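Shikimate kinase (Aquifex aeolicus, PDB 2PT5) probably catalyses the magnesium-dependent transfer of a phosphate from ATP to the 3-hydroxyl of shikimate, the fifth of seven steps toward chorismate. Local coordinates at residues 22-27 and 156-161. Sequence-based numbering, arbitrary orientation.
Sequences RSLNIP and EILLSL
Leu158 meets both Ser23 and Leu24 where the C-terminal end of helix 13-24 lies against helix 150-162. Before it in sequence, Glu156 uses its carbonyl O to tie down the next turn of helix: Ser160 N and Ser160 OG reach this oxygen from opposite faces of the carbonyl plane, the hydroxyl at 3.0 Å from Glu156 O. Ile157 packs on Val16 and Leu20, earlier on helix 13-24, and on Val144 of the edge strand. Leu158 does most of the touching. Its CG stands anti to the carbonyl carbon (chi1 -68°), and the forked end is carried across to helix 13-24. Methyl CD2 lies 3.8 Å from Leu24 CD2 and equally 3.8 Å from Ser23 OG, while the other branch, CD1, is 4.0 Å from Ser23 OG. The two leucine side chains run past one another in opposite directions, meeting through methyls. Toward Leu158 the serine hydroxyl makes only van der Waals contact; its hydrogen bond goes back to Leu20 O within its own helix. One turn on, Leu161 makes a looser approach through a single branch, CD1, 4.3 Å from Leu24 CD1. The two methyls of Leu24 are thus divided between successive turns, CD2 toward Leu158 and CD1 toward Leu161. Leu24 and Leu161 also both touch Ile3 of strand 2-6, which links this apolar patch to the sheet. No hydrogen bond joins the two segments, and the contact lies near the surface, away from the nucleotide and shikimate sites. It pairs the helix that follows the P-loop with the last long helix of the chain on one face of the five-stranded parallel sheet, of strand order 2-3-1-4-5, as in the P-loop kinase fold of shikimate kinases.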
loop_
_atom_site.group_PDB
_atom_site.type_symbol
_atom_site.label_atom_id
_atom_site.label_comp_id
_atom_site.label_asym_id
_atom_site.label_seq_id
_atom_site.Cartn_x
_atom_site.Cartn_y
_atom_site.Cartn_z
ATOM N N ARG A 22 -8.132 -8.206 11.686
ATOM C CA ARG A 22 -8.780 -8.545 12.940
ATOM C C ARG A 22 -10.189 -9.094 12.745
ATOM O O ARG A 22 -10.618 -9.971 13.490
ATOM C CB ARG A 22 -8.797 -7.326 13.863
ATOM C CG ARG A 22 -7.474 -7.159 14.589
ATOM C CD ARG A 22 -7.536 -6.061 15.627
ATOM N NE ARG A 22 -7.087 -4.776 15.108
ATOM C CZ ARG A 22 -7.292 -3.619 15.725
ATOM N NH1 ARG A 22 -7.953 -3.597 16.881
ATOM N NH2 ARG A 22 -6.818 -2.492 15.199
ATOM N N SER A 23 -10.903 -8.587 11.742
ATOM C CA SER A 23 -12.257 -9.055 11.466
ATOM C C SER A 23 -12.260 -10.374 10.695
ATOM O O SER A 23 -13.280 -11.051 10.632
ATOM C CB SER A 23 -13.018 -8.021 10.646
ATOM O OG SER A 23 -12.467 -7.942 9.349
ATOM N N LEU A 24 -11.127 -10.723 10.093
ATOM C CA LEU A 24 -11.018 -11.960 9.323
ATOM C C LEU A 24 -10.182 -12.997 10.066
ATOM O O LEU A 24 -10.007 -14.108 9.589
ATOM C CB LEU A 24 -10.380 -11.684 7.949
ATOM C CG LEU A 24 -11.150 -10.739 7.013
ATOM C CD1 LEU A 24 -10.307 -10.438 5.771
ATOM C CD2 LEU A 24 -12.492 -11.372 6.621
ATOM N N ASN A 25 -9.659 -12.621 11.228
ATOM C CA ASN A 25 -8.835 -13.524 12.024
ATOM C C ASN A 25 -7.583 -14.006 11.307
ATOM O O ASN A 25 -7.259 -15.188 11.347
ATOM C CB ASN A 25 -9.652 -14.740 12.465
ATOM C CG ASN A 25 -9.644 -14.918 13.961
ATOM O OD1 ASN A 25 -8.591 -15.135 14.570
ATOM N ND2 ASN A 25 -10.818 -14.810 14.571
ATOM N N ILE A 26 -6.887 -13.093 10.638
ATOM C CA ILE A 26 -5.655 -13.427 9.940
ATOM C C ILE A 26 -4.647 -12.338 10.265
ATOM O O ILE A 26 -5.028 -11.205 10.559
ATOM C CB ILE A 26 -5.864 -13.502 8.414
ATOM C CG1 ILE A 26 -6.426 -12.176 7.885
ATOM C CG2 ILE A 26 -6.800 -14.655 8.090
ATOM C CD1 ILE A 26 -6.735 -12.187 6.391
ATOM N N PRO A 27 -3.344 -12.663 10.220
ATOM C CA PRO A 27 -2.305 -11.673 10.526
ATOM C C PRO A 27 -2.155 -10.531 9.517
ATOM O O PRO A 27 -2.449 -10.675 8.325
ATOM C CB PRO A 27 -1.039 -12.520 10.626
ATOM C CG PRO A 27 -1.296 -13.624 9.646
ATOM C CD PRO A 27 -2.753 -13.971 9.879
ATOM N N GLU A 156 -16.656 -1.683 3.586
ATOM C CA GLU A 156 -16.667 -1.656 2.128
ATOM C C GLU A 156 -15.917 -2.870 1.596
ATOM O O GLU A 156 -16.403 -3.590 0.723
ATOM C CB GLU A 156 -15.988 -0.381 1.612
ATOM C CG GLU A 156 -16.814 0.897 1.724
ATOM C CD GLU A 156 -16.006 2.148 1.382
ATOM O OE1 GLU A 156 -15.363 2.177 0.309
ATOM O OE2 GLU A 156 -16.012 3.105 2.185
ATOM N N ILE A 157 -14.722 -3.099 2.130
ATOM C CA ILE A 157 -13.915 -4.224 1.683
ATOM C C ILE A 157 -14.581 -5.562 1.985
ATOM O O ILE A 157 -14.665 -6.427 1.116
ATOM C CB ILE A 157 -12.512 -4.181 2.316
ATOM C CG1 ILE A 157 -11.777 -2.921 1.843
ATOM C CG2 ILE A 157 -11.719 -5.426 1.920
ATOM C CD1 ILE A 157 -10.516 -2.642 2.612
ATOM N N LEU A 158 -15.053 -5.733 3.218
ATOM C CA LEU A 158 -15.717 -6.974 3.593
ATOM C C LEU A 158 -16.862 -7.257 2.624
ATOM O O LEU A 158 -16.937 -8.343 2.048
ATOM C CB LEU A 158 -16.241 -6.882 5.033
ATOM C CG LEU A 158 -15.120 -6.838 6.078
ATOM C CD1 LEU A 158 -15.694 -6.615 7.464
ATOM C CD2 LEU A 158 -14.346 -8.153 6.024
ATOM N N LEU A 159 -17.741 -6.277 2.429
ATOM C CA LEU A 159 -18.867 -6.460 1.516
ATOM C C LEU A 159 -18.409 -6.852 0.116
ATOM O O LEU A 159 -19.061 -7.654 -0.555
ATOM C CB LEU A 159 -19.730 -5.192 1.456
ATOM C CG LEU A 159 -20.632 -4.977 2.681
ATOM C CD1 LEU A 159 -21.397 -3.664 2.548
ATOM C CD2 LEU A 159 -21.602 -6.145 2.809
ATOM N N SER A 160 -17.287 -6.294 -0.326
ATOM C CA SER A 160 -16.768 -6.623 -1.643
ATOM C C SER A 160 -16.206 -8.036 -1.628
ATOM O O SER A 160 -16.436 -8.804 -2.554
ATOM C CB SER A 160 -15.674 -5.637 -2.061
ATOM O OG SER A 160 -16.190 -4.323 -2.163
ATOM N N LEU A 161 -15.479 -8.387 -0.571
ATOM C CA LEU A 161 -14.908 -9.733 -0.483
ATOM C C LEU A 161 -15.997 -10.797 -0.393
ATOM O O LEU A 161 -15.873 -11.867 -0.985
ATOM C CB LEU A 161 -13.965 -9.852 0.723
ATOM C CG LEU A 161 -12.635 -9.095 0.638
ATOM C CD1 LEU A 161 -11.800 -9.380 1.881
ATOM C CD2 LEU A 161 -11.878 -9.517 -0.604
#